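Long-range contacts in ethylbenzene dehydrogenase alpha-subunit (Aromatoleum aromaticum, PDB 2IVF), which belongs to the molybdopterin oxidoreductase family and binds a molybdenum atom, an iron/sulfur cluster and two pterin guanine nucleotide ligands: residues 529-534 with 951-956; 558-563 with 938-943; 781-786 with 796-801; 819-824 with 944-949. All blocks are in the same frame, centred on the assembly; numbering follows the deposited sequence.

Contact 1 of 4, residues 529-534 with 951-956; sequences GNIEFM and QFRYYF
The first torsions set the start of each side chain where Ile531 meets Arg953 and Tyr955. In Ile531 CG2 is anti to the backbone N. In Arg953 (chi1 63°) and Tyr955 (chi1 56°) CG sits between the backbone N and the carbonyl carbon, and in both CB points to the helix. The Arg953 chain is extended from CG to NE, which carries the guanidinium out to Ile531. The motif is a helix packed against an irregular loop. Helix 526-540, in the molybdopterin oxidoreductase part of the chain, meets the long loop between strands 915-917 and 969-975 of the C-terminal mixed sheet.

The Arg953 guanidinium has an atom over each face, both toward the rim: Ile531 CG2, 3.5 Å above one, and Gln951 CA on the other. The Ile531 side chain crosses the arginine at about a right angle, and its CD1 comes 3.5 Å from Arg953 NH2. That nitrogen is held by Gly233 O and Pro806 O. NH1 donates to a water in the guanidinium plane, 2.9 Å away from Arg953 NH1. Glu532 OE2 is near the same water, but its carboxylate does not touch the guanidinium. The opposite charges probably still attract.

Tyr955 makes the second part of the packing. Its ring meets the helix obliquely, with Met534 CB 3.8 Å from Tyr955 CG and Ile531 CG2 3.9 Å from Tyr955 CE2. Thr538 OG1, one turn on, bonds to both Met534 O and Phe956 N. Met534 O also lies 3.6 Å from Tyr955 CB.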
# COMPACT_ATOMS: atom_id res chain seq x y z
N GLY A 529 19.41 -9.69 -32.73
CA GLY A 529 18.77 -10.91 -33.21
C GLY A 529 17.54 -11.20 -32.38
O GLY A 529 16.49 -11.56 -32.91
N ASN A 530 17.67 -11.05 -31.07
CA ASN A 530 16.55 -11.28 -30.14
C ASN A 530 15.36 -10.33 -30.37
O ASN A 530 14.20 -10.76 -30.37
CB ASN A 530 17.05 -11.23 -28.71
CG ASN A 530 15.93 -11.26 -27.70
OD1 ASN A 530 15.46 -10.21 -27.22
ND2 ASN A 530 15.46 -12.46 -27.39
N ILE A 531 15.64 -9.04 -30.60
CA ILE A 531 14.58 -8.07 -30.97
C ILE A 531 13.80 -8.45 -32.24
O ILE A 531 12.58 -8.36 -32.28
CB ILE A 531 15.17 -6.67 -31.18
CG1 ILE A 531 15.72 -6.10 -29.86
CG2 ILE A 531 14.13 -5.70 -31.70
CD1 ILE A 531 16.67 -4.98 -30.09
N GLU A 532 14.50 -8.85 -33.30
CA GLU A 532 13.83 -9.25 -34.53
C GLU A 532 12.89 -10.42 -34.25
O GLU A 532 11.73 -10.41 -34.64
CB GLU A 532 14.84 -9.63 -35.59
CG GLU A 532 15.76 -8.48 -36.03
CD GLU A 532 14.99 -7.23 -36.42
OE1 GLU A 532 13.89 -7.36 -37.00
OE2 GLU A 532 15.47 -6.11 -36.15
N PHE A 533 13.41 -11.43 -33.56
CA PHE A 533 12.59 -12.56 -33.12
C PHE A 533 11.37 -12.05 -32.38
O PHE A 533 10.24 -12.49 -32.63
CB PHE A 533 13.43 -13.46 -32.18
CG PHE A 533 12.65 -14.57 -31.50
CD1 PHE A 533 12.56 -15.83 -32.07
CD2 PHE A 533 12.05 -14.36 -30.27
CE1 PHE A 533 11.87 -16.87 -31.44
CE2 PHE A 533 11.34 -15.41 -29.64
CZ PHE A 533 11.27 -16.66 -30.24
N MET A 534 11.58 -11.12 -31.47
CA MET A 534 10.48 -10.66 -30.66
C MET A 534 9.41 -9.95 -31.48
O MET A 534 8.22 -10.12 -31.23
CB MET A 534 10.98 -9.74 -29.56
CG MET A 534 11.68 -10.47 -28.43
SD MET A 534 10.68 -11.77 -27.66
CE MET A 534 9.44 -10.72 -26.85
N GLN A 951 15.17 1.97 -33.70
CA GLN A 951 14.63 1.88 -32.34
C GLN A 951 13.15 2.26 -32.23
O GLN A 951 12.60 2.26 -31.14
CB GLN A 951 15.44 2.71 -31.36
CG GLN A 951 15.53 4.21 -31.66
CD GLN A 951 16.89 4.55 -32.20
OE1 GLN A 951 17.29 3.99 -33.22
NE2 GLN A 951 17.61 5.43 -31.53
N PHE A 952 12.54 2.63 -33.34
CA PHE A 952 11.11 2.89 -33.40
C PHE A 952 10.42 1.61 -33.86
O PHE A 952 10.43 1.27 -35.05
CB PHE A 952 10.81 4.05 -34.35
CG PHE A 952 11.37 5.40 -33.89
CD1 PHE A 952 11.93 5.58 -32.64
CD2 PHE A 952 11.28 6.49 -34.74
CE1 PHE A 952 12.43 6.82 -32.27
CE2 PHE A 952 11.79 7.73 -34.38
CZ PHE A 952 12.35 7.90 -33.15
N ARG A 953 9.84 0.88 -32.91
CA ARG A 953 9.31 -0.47 -33.20
C ARG A 953 8.41 -0.98 -32.10
O ARG A 953 8.38 -0.43 -30.99
CB ARG A 953 10.43 -1.47 -33.41
CG ARG A 953 11.31 -1.69 -32.20
CD ARG A 953 12.74 -2.18 -32.58
NE ARG A 953 13.75 -1.82 -31.55
CZ ARG A 953 15.07 -1.97 -31.72
NH1 ARG A 953 15.53 -2.46 -32.85
NH2 ARG A 953 15.92 -1.63 -30.77
N TYR A 954 7.67 -2.03 -32.40
CA TYR A 954 6.83 -2.67 -31.43
C TYR A 954 7.13 -4.16 -31.36
O TYR A 954 7.19 -4.86 -32.38
CB TYR A 954 5.33 -2.46 -31.74
CG TYR A 954 4.45 -3.30 -30.83
CD1 TYR A 954 4.39 -3.04 -29.47
CD2 TYR A 954 3.75 -4.40 -31.31
CE1 TYR A 954 3.60 -3.83 -28.60
CE2 TYR A 954 2.95 -5.18 -30.45
CZ TYR A 954 2.90 -4.90 -29.11
OH TYR A 954 2.14 -5.67 -28.25
N TYR A 955 7.31 -4.63 -30.14
CA TYR A 955 7.18 -6.04 -29.83
C TYR A 955 6.64 -6.03 -28.40
O TYR A 955 6.49 -4.96 -27.82
CB TYR A 955 8.51 -6.78 -29.96
CG TYR A 955 9.63 -6.20 -29.11
CD1 TYR A 955 9.78 -6.58 -27.78
CD2 TYR A 955 10.58 -5.31 -29.64
CE1 TYR A 955 10.81 -6.08 -26.99
CE2 TYR A 955 11.62 -4.80 -28.82
CZ TYR A 955 11.74 -5.20 -27.51
OH TYR A 955 12.76 -4.72 -26.66
N PHE A 956 6.34 -7.21 -27.86
CA PHE A 956 5.52 -7.34 -26.66
C PHE A 956 6.07 -6.46 -25.53
O PHE A 956 7.28 -6.49 -25.24
CB PHE A 956 5.45 -8.81 -26.26
CG PHE A 956 4.67 -9.08 -24.99
CD1 PHE A 956 3.43 -8.50 -24.77
CD2 PHE A 956 5.17 -9.98 -24.06
CE1 PHE A 956 2.71 -8.78 -23.60
CE2 PHE A 956 4.45 -10.26 -22.89
CZ PHE A 956 3.22 -9.65 -22.67
O HOH W 1 14.31 -3.12 -35.38

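Contact 2 of 4, residues 558-563 with 938-943; sequences QLWNNK and GMPKPL
Trp560 and Pro940 form the tight part of this contact, a CH-pi contact at the end of helix 557-560. Pro940 belongs to the loop between strands 915-917 and 969-975, which runs past that helix end. Its CD sits 3.4 Å from the centroid of the Trp560 five-membered ring, only 11° off the ring normal. The proline CG reaches on over the six-membered ring, with Pro940 CG 3.6 Å from Trp560 CE3.

The indole N-H is held by Ile937 O. Gly938 O is 3.2 Å from Trp560 NE1, but the angle is too poor for a bond.

Met939 adds a Met-aromatic contact of the oblique kind, with Met939 SD 3.8 Å from Trp560 CD1. Its CB points away from the helix. The bend at chi2 (-65°) brings SD back, and the bend at chi3 (-73°) places CE by the backbone carbonyls.

The outer side is looser. Asn562 is partly exposed and its side chain stays 4.9 Å or more from the loop. Its OD1 bonds instead to Ala564 N. At the helix end, Met939 CE lies 3.5 Å from Trp560 O and 3.7 Å from Asn562 O.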
# COMPACT_ATOMS: atom_id res chain seq x y z
N GLN A 558 -12.70 9.58 -31.26
CA GLN A 558 -13.39 10.86 -31.02
C GLN A 558 -12.69 11.67 -29.95
O GLN A 558 -12.90 12.86 -29.88
CB GLN A 558 -14.83 10.63 -30.57
CG GLN A 558 -15.68 9.86 -31.52
CD GLN A 558 -16.90 9.23 -30.83
OE1 GLN A 558 -16.78 8.38 -29.94
NE2 GLN A 558 -18.09 9.64 -31.27
N LEU A 559 -11.89 11.03 -29.09
CA LEU A 559 -11.10 11.72 -28.09
C LEU A 559 -9.70 12.03 -28.61
O LEU A 559 -9.23 13.17 -28.55
CB LEU A 559 -10.96 10.88 -26.83
CG LEU A 559 -12.19 10.64 -25.95
CD1 LEU A 559 -13.44 10.31 -26.74
CD2 LEU A 559 -11.93 9.59 -24.93
N TRP A 560 -9.04 10.99 -29.12
CA TRP A 560 -7.65 11.07 -29.51
C TRP A 560 -7.34 11.89 -30.77
O TRP A 560 -6.19 12.23 -31.00
CB TRP A 560 -7.09 9.66 -29.64
CG TRP A 560 -7.20 8.88 -28.44
CD1 TRP A 560 -7.44 9.35 -27.17
CD2 TRP A 560 -6.99 7.47 -28.31
NE1 TRP A 560 -7.40 8.33 -26.28
CE2 TRP A 560 -7.11 7.16 -26.95
CE3 TRP A 560 -6.70 6.45 -29.21
CZ2 TRP A 560 -7.03 5.87 -26.48
CZ3 TRP A 560 -6.60 5.17 -28.75
CH2 TRP A 560 -6.75 4.88 -27.38
N ASN A 561 -8.36 12.21 -31.57
CA ASN A 561 -8.20 13.09 -32.71
C ASN A 561 -8.61 14.53 -32.38
O ASN A 561 -8.78 15.34 -33.28
CB ASN A 561 -9.03 12.58 -33.91
CG ASN A 561 -8.50 11.27 -34.46
OD1 ASN A 561 -7.32 10.95 -34.28
ND2 ASN A 561 -9.36 10.51 -35.11
N ASN A 562 -8.83 14.82 -31.10
CA ASN A 562 -9.15 16.17 -30.67
C ASN A 562 -7.86 16.98 -30.62
O ASN A 562 -7.04 16.79 -29.73
CB ASN A 562 -9.82 16.16 -29.29
CG ASN A 562 -10.37 17.54 -28.90
OD1 ASN A 562 -10.04 18.56 -29.50
ND2 ASN A 562 -11.28 17.56 -27.94
N LYS A 563 -7.69 17.88 -31.58
CA LYS A 563 -6.46 18.67 -31.67
C LYS A 563 -6.27 19.60 -30.47
O LYS A 563 -5.16 19.96 -30.14
CB LYS A 563 -6.45 19.48 -32.96
CG LYS A 563 -6.29 18.60 -34.18
CD LYS A 563 -6.39 19.37 -35.49
CE LYS A 563 -6.72 18.38 -36.60
NZ LYS A 563 -6.40 18.88 -37.97
N GLY A 938 -6.59 9.66 -22.10
CA GLY A 938 -5.57 8.73 -22.52
C GLY A 938 -4.97 9.06 -23.87
O GLY A 938 -4.68 8.17 -24.65
N MET A 939 -4.79 10.34 -24.14
CA MET A 939 -4.28 10.77 -25.43
C MET A 939 -2.95 10.08 -25.71
O MET A 939 -2.01 10.29 -24.96
CB MET A 939 -4.06 12.29 -25.43
CG MET A 939 -5.30 13.14 -25.24
SD MET A 939 -6.49 12.97 -26.60
CE MET A 939 -5.69 13.86 -27.94
N PRO A 940 -2.87 9.21 -26.74
CA PRO A 940 -1.59 8.60 -27.02
C PRO A 940 -0.69 9.54 -27.77
O PRO A 940 -1.16 10.29 -28.62
CB PRO A 940 -1.96 7.40 -27.90
CG PRO A 940 -3.42 7.30 -27.89
CD PRO A 940 -3.92 8.68 -27.61
N LYS A 941 0.61 9.46 -27.50
CA LYS A 941 1.57 10.34 -28.16
C LYS A 941 1.74 9.92 -29.60
O LYS A 941 2.22 8.83 -29.88
CB LYS A 941 2.93 10.37 -27.41
CG LYS A 941 3.91 11.36 -28.07
CD LYS A 941 4.92 11.90 -27.10
CE LYS A 941 6.01 12.70 -27.81
NZ LYS A 941 6.89 13.41 -26.82
N PRO A 942 1.28 10.75 -30.55
CA PRO A 942 1.28 10.33 -31.94
C PRO A 942 2.65 9.96 -32.52
O PRO A 942 2.71 9.15 -33.45
CB PRO A 942 0.73 11.55 -32.68
CG PRO A 942 -0.05 12.24 -31.72
CD PRO A 942 0.70 12.09 -30.41
N LEU A 943 3.74 10.55 -31.98
CA LEU A 943 5.08 10.29 -32.50
C LEU A 943 5.44 8.82 -32.25
O LEU A 943 6.28 8.26 -32.94
CB LEU A 943 6.13 11.19 -31.83
CG LEU A 943 6.04 12.68 -32.17
CD1 LEU A 943 7.24 13.38 -31.50
CD2 LEU A 943 6.01 12.86 -33.65

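Contact 3 of 4, residues 781-786 with 796-801; sequences AHANEV and RWHFDD. With ACT (acetate ion), chain J.
Glu785 OE2 is gripped by Arg796 through two nitrogens. Arg796 NH2 donates to Glu785 OE2 at 2.6 Å, on the syn lone pair, in a salt bridge. NE adds a weak bond to the same oxygen. The main partner of Arg796 NE is Asn784 OD1, 2.8 Å away, which it meets from above the amide plane. Arg796 NH1 goes to Asp800 OD2, on the anti lone pair, completing a salt-bridge network. Three groups thus fix the rotation of one guanidinium.

The other carboxylate oxygen serves Trp797. Its NE1 donates to Glu785 OE1 at 3.0 Å, in the plane of the indole but from above the carboxylate plane. The indole lies flat under the backbone, with Asn784 N 3.5 Å above its centre. Ala783 O takes a straight bond from Trp797 N, 2.9 Å long with an angle of 179°. Val786 N donates to an acetate O, 2.8 Å away, probably from the crystallisation liquor.

The loop that leaves helix 777-781 folds back onto the start of helix 796-800. Lys234 bonds to both Ala781 O and His798 NE2, and His798 ND1 to Lys803 O. His798 O reaches Gln328 at the end of helix 322-328.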
# COMPACT_ATOMS: atom_id res chain seq x y z
N ALA A 781 18.83 -7.01 -23.07
CA ALA A 781 18.58 -5.60 -22.84
C ALA A 781 19.36 -5.15 -21.60
O ALA A 781 19.96 -4.07 -21.57
CB ALA A 781 17.08 -5.30 -22.64
N HIS A 782 19.27 -5.97 -20.55
CA HIS A 782 19.82 -5.65 -19.25
C HIS A 782 21.33 -5.40 -19.37
O HIS A 782 21.93 -4.63 -18.58
CB HIS A 782 19.46 -6.76 -18.27
CG HIS A 782 20.12 -6.63 -16.94
ND1 HIS A 782 19.78 -5.64 -16.03
CD2 HIS A 782 21.14 -7.32 -16.40
CE1 HIS A 782 20.56 -5.77 -14.97
NE2 HIS A 782 21.41 -6.75 -15.18
N ALA A 783 21.93 -6.10 -20.33
CA ALA A 783 23.29 -5.94 -20.77
C ALA A 783 24.30 -6.08 -19.62
O ALA A 783 25.21 -5.26 -19.43
CB ALA A 783 23.45 -4.63 -21.56
N ASN A 784 24.06 -7.12 -18.81
CA ASN A 784 24.95 -7.56 -17.73
C ASN A 784 24.51 -8.98 -17.34
O ASN A 784 23.35 -9.37 -17.61
CB ASN A 784 24.86 -6.64 -16.52
CG ASN A 784 26.08 -6.74 -15.63
OD1 ASN A 784 27.04 -7.46 -15.93
ND2 ASN A 784 26.06 -6.02 -14.55
N GLU A 785 25.41 -9.75 -16.75
CA GLU A 785 25.03 -11.06 -16.27
C GLU A 785 24.64 -10.89 -14.83
O GLU A 785 24.97 -9.85 -14.19
CB GLU A 785 26.09 -12.14 -16.47
CG GLU A 785 27.49 -11.85 -16.09
CD GLU A 785 28.21 -10.88 -17.05
OE1 GLU A 785 28.31 -11.09 -18.28
OE2 GLU A 785 28.70 -9.90 -16.48
N VAL A 786 23.86 -11.84 -14.34
CA VAL A 786 23.47 -11.84 -12.92
C VAL A 786 24.55 -12.58 -12.14
O VAL A 786 24.97 -13.66 -12.53
CB VAL A 786 22.10 -12.51 -12.71
CG1 VAL A 786 21.83 -12.65 -11.23
CG2 VAL A 786 20.93 -11.75 -13.49
N ARG A 796 26.48 -2.94 -18.13
CA ARG A 796 27.91 -3.21 -17.99
C ARG A 796 28.57 -3.58 -19.33
O ARG A 796 29.69 -3.23 -19.56
CB ARG A 796 28.14 -4.34 -17.01
CG ARG A 796 29.56 -4.38 -16.48
CD ARG A 796 29.85 -5.62 -15.66
NE ARG A 796 29.70 -6.83 -16.45
CZ ARG A 796 30.59 -7.32 -17.30
NH1 ARG A 796 31.77 -6.72 -17.52
NH2 ARG A 796 30.31 -8.45 -17.92
N TRP A 797 27.89 -4.35 -20.17
CA TRP A 797 28.48 -4.77 -21.46
C TRP A 797 28.77 -3.57 -22.36
O TRP A 797 29.76 -3.54 -23.13
CB TRP A 797 27.56 -5.75 -22.18
CG TRP A 797 27.31 -7.01 -21.45
CD1 TRP A 797 28.10 -7.57 -20.47
CD2 TRP A 797 26.24 -7.93 -21.67
NE1 TRP A 797 27.55 -8.74 -20.03
CE2 TRP A 797 26.41 -9.00 -20.74
CE3 TRP A 797 25.17 -7.97 -22.56
CZ2 TRP A 797 25.55 -10.09 -20.69
CZ3 TRP A 797 24.29 -9.05 -22.50
CH2 TRP A 797 24.47 -10.07 -21.54
N HIS A 798 27.88 -2.59 -22.33
CA HIS A 798 28.10 -1.38 -23.08
C HIS A 798 29.34 -0.65 -22.58
O HIS A 798 30.17 -0.22 -23.39
CB HIS A 798 26.87 -0.47 -23.09
CG HIS A 798 25.64 -1.17 -23.58
ND1 HIS A 798 25.56 -1.71 -24.84
CD2 HIS A 798 24.46 -1.45 -22.98
CE1 HIS A 798 24.37 -2.28 -25.00
NE2 HIS A 798 23.69 -2.13 -23.88
N PHE A 799 29.48 -0.52 -21.28
CA PHE A 799 30.62 0.22 -20.73
C PHE A 799 31.93 -0.56 -20.69
O PHE A 799 32.95 -0.10 -21.26
CB PHE A 799 30.27 0.78 -19.35
CG PHE A 799 31.40 1.48 -18.71
CD1 PHE A 799 31.87 2.67 -19.24
CD2 PHE A 799 32.03 0.93 -17.59
CE1 PHE A 799 32.96 3.32 -18.68
CE2 PHE A 799 33.12 1.57 -17.01
CZ PHE A 799 33.60 2.76 -17.56
N ASP A 800 31.95 -1.72 -20.03
CA ASP A 800 33.18 -2.55 -19.93
C ASP A 800 33.60 -3.13 -21.25
O ASP A 800 34.78 -3.18 -21.56
CB ASP A 800 33.00 -3.73 -18.95
CG ASP A 800 33.12 -3.31 -17.47
OD1 ASP A 800 33.56 -2.17 -17.21
OD2 ASP A 800 32.77 -4.11 -16.58
N ASP A 801 32.64 -3.66 -21.98
CA ASP A 801 32.90 -4.43 -23.18
C ASP A 801 32.79 -3.63 -24.47
O ASP A 801 33.11 -4.10 -25.55
CB ASP A 801 31.95 -5.64 -23.24
CG ASP A 801 32.28 -6.69 -22.20
OD1 ASP A 801 33.39 -6.61 -21.64
OD2 ASP A 801 31.41 -7.57 -21.96
C ACT J . 23.91 -15.02 -16.34
O ACT J . 23.30 -13.96 -16.00
OXT ACT J . 23.80 -16.03 -15.57
CH3 ACT J . 24.72 -15.10 -17.60

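Contact 4 of 4, residues 819-824 with 944-949; sequences DWYLEA and HLAGGY
Trp820, Ala946 and Tyr821 carry most of the buried surface. The contact is helix-to-loop packing. Helix 819-824 sets two neighbouring aromatic side chains against the loop that leads from strand 915-917 to strand 969-975. In both aromatics CB points to the loop and chi1 sets CG anti to the carbonyl carbon (-73° in Trp820).

The benzene half of the Trp820 indole does the touching. Trp820 CZ3 is 3.5 Å from Ala946 N, and Trp820 CE3 is 3.7 Å from Ala946 CB. Ala946 CA makes an off-centre CH-pi contact, 4.2 Å from the centroid of the Trp820 six-membered ring. Leu945 CB lies in the indole plane at its edge, 3.9 Å from Trp820 CZ3.

Tyr821 comes in beside it. Ala946 CB is at the edge of its ring, 4.3 Å from Tyr821 CE1, so the methyl touches both aromatics. The phenol oxygen lies at the edge of the His944 imidazole, with Tyr821 OH 3.7 Å from His944 CD2.

The polar ends look elsewhere. Trp820 NE1 bonds to Glu580 of helix 574-583, His944 NE2 to Asp455, and Tyr821 OH to a glycerol, probably from the crystallisation liquor. Between the two segments the chemistry is mostly apolar, with no polar bond. They meet by van der Waals contact; polar bonds from the loop come just before the helix, at Asp817 and His818.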
# COMPACT_ATOMS: atom_id res chain seq x y z
N ASP A 819 12.12 12.18 -39.65
CA ASP A 819 11.31 13.33 -40.10
C ASP A 819 10.25 13.80 -39.14
O ASP A 819 10.10 15.00 -38.92
CB ASP A 819 10.67 13.02 -41.46
CG ASP A 819 11.70 12.92 -42.58
OD1 ASP A 819 12.82 13.46 -42.43
OD2 ASP A 819 11.37 12.32 -43.63
N TRP A 820 9.52 12.87 -38.54
CA TRP A 820 8.47 13.23 -37.60
C TRP A 820 9.04 13.97 -36.40
O TRP A 820 8.44 14.94 -35.90
CB TRP A 820 7.73 12.00 -37.10
CG TRP A 820 6.82 11.35 -38.10
CD1 TRP A 820 6.87 11.40 -39.43
CD2 TRP A 820 5.79 10.41 -37.77
NE1 TRP A 820 5.87 10.62 -39.98
CE2 TRP A 820 5.21 9.99 -38.96
CE3 TRP A 820 5.30 9.92 -36.56
CZ2 TRP A 820 4.13 9.10 -38.99
CZ3 TRP A 820 4.24 9.03 -36.59
CH2 TRP A 820 3.68 8.63 -37.79
N TYR A 821 10.15 13.47 -35.87
CA TYR A 821 10.82 14.12 -34.74
C TYR A 821 11.44 15.48 -35.05
O TYR A 821 11.29 16.44 -34.29
CB TYR A 821 11.85 13.18 -34.10
CG TYR A 821 11.17 12.11 -33.27
CD1 TYR A 821 10.43 11.10 -33.88
CD2 TYR A 821 11.24 12.14 -31.88
CE1 TYR A 821 9.80 10.15 -33.14
CE2 TYR A 821 10.63 11.21 -31.15
CZ TYR A 821 9.90 10.22 -31.76
OH TYR A 821 9.30 9.31 -30.98
N LEU A 822 12.11 15.55 -36.19
CA LEU A 822 12.61 16.79 -36.70
C LEU A 822 11.47 17.84 -36.78
O LEU A 822 11.59 18.94 -36.22
CB LEU A 822 13.23 16.53 -38.09
CG LEU A 822 14.60 15.86 -38.16
CD1 LEU A 822 15.05 15.66 -39.65
CD2 LEU A 822 15.61 16.72 -37.43
N GLU A 823 10.36 17.49 -37.44
CA GLU A 823 9.26 18.43 -37.64
C GLU A 823 8.54 18.80 -36.33
O GLU A 823 8.09 19.93 -36.18
CB GLU A 823 8.25 17.89 -38.66
CG GLU A 823 8.76 18.01 -40.10
CD GLU A 823 7.81 17.51 -41.18
OE1 GLU A 823 6.66 17.09 -40.88
OE2 GLU A 823 8.25 17.56 -42.37
N ALA A 824 8.41 17.84 -35.41
CA ALA A 824 7.74 18.00 -34.10
C ALA A 824 8.57 18.78 -33.10
O ALA A 824 8.07 19.11 -32.03
CB ALA A 824 7.45 16.64 -33.46
N HIS A 944 4.75 8.19 -31.31
CA HIS A 944 4.97 6.77 -31.07
C HIS A 944 4.30 5.81 -32.04
O HIS A 944 4.40 4.61 -31.85
CB HIS A 944 4.68 6.43 -29.63
CG HIS A 944 5.52 7.21 -28.67
ND1 HIS A 944 5.45 7.01 -27.31
CD2 HIS A 944 6.50 8.12 -28.88
CE1 HIS A 944 6.28 7.85 -26.71
NE2 HIS A 944 6.96 8.51 -27.64
N LEU A 945 3.71 6.35 -33.12
CA LEU A 945 3.28 5.58 -34.26
C LEU A 945 4.43 5.48 -35.26
O LEU A 945 4.33 4.77 -36.23
CB LEU A 945 2.07 6.25 -34.90
CG LEU A 945 0.78 6.17 -34.06
CD1 LEU A 945 -0.21 7.25 -34.46
CD2 LEU A 945 0.16 4.76 -34.18
N ALA A 946 5.53 6.17 -35.01
CA ALA A 946 6.60 6.25 -35.99
C ALA A 946 7.24 4.90 -36.24
O ALA A 946 7.42 4.14 -35.32
CB ALA A 946 7.66 7.27 -35.58
N GLY A 947 7.62 4.65 -37.48
CA GLY A 947 8.47 3.53 -37.82
C GLY A 947 9.61 4.03 -38.69
O GLY A 947 9.95 5.21 -38.67
N GLY A 948 10.21 3.13 -39.45
CA GLY A 948 11.29 3.48 -40.38
C GLY A 948 12.51 3.99 -39.64
O GLY A 948 13.20 4.88 -40.11
N TYR A 949 12.75 3.44 -38.44
CA TYR A 949 13.92 3.80 -37.66
C TYR A 949 14.20 2.64 -36.72
O TYR A 949 13.30 2.13 -36.06
CB TYR A 949 13.63 5.04 -36.83
CG TYR A 949 14.76 5.99 -36.61
CD1 TYR A 949 15.33 6.65 -37.67
CD2 TYR A 949 15.22 6.27 -35.31
CE1 TYR A 949 16.32 7.54 -37.49
CE2 TYR A 949 16.22 7.19 -35.11
CZ TYR A 949 16.78 7.82 -36.22
OH TYR A 949 17.75 8.73 -36.11

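From the N terminus, contact 1 opens first, at 529-534, and contact 2 next, at 558-563. Contact 3 then opens and closes within a short span, 781-801, so it lies inside both larger loops. Contact 4 opens at 819-824. The loop between strands 915-917 and 969-975 closes the remaining three in turn: contact 2 at 938-943, contact 4 at 944-949 and contact 1 at 951-956. Contacts 2 and 4 cross, and contact 1 encloses all the others. Helices 526-540, 557-560 and 819-824 are tied to one long loop. Contact 4 touches both its neighbours, through Phe952 on Tyr821 and Leu943 on Ala824. Contact 3 touches none and ties the end of helix 777-781 to helix 796-800.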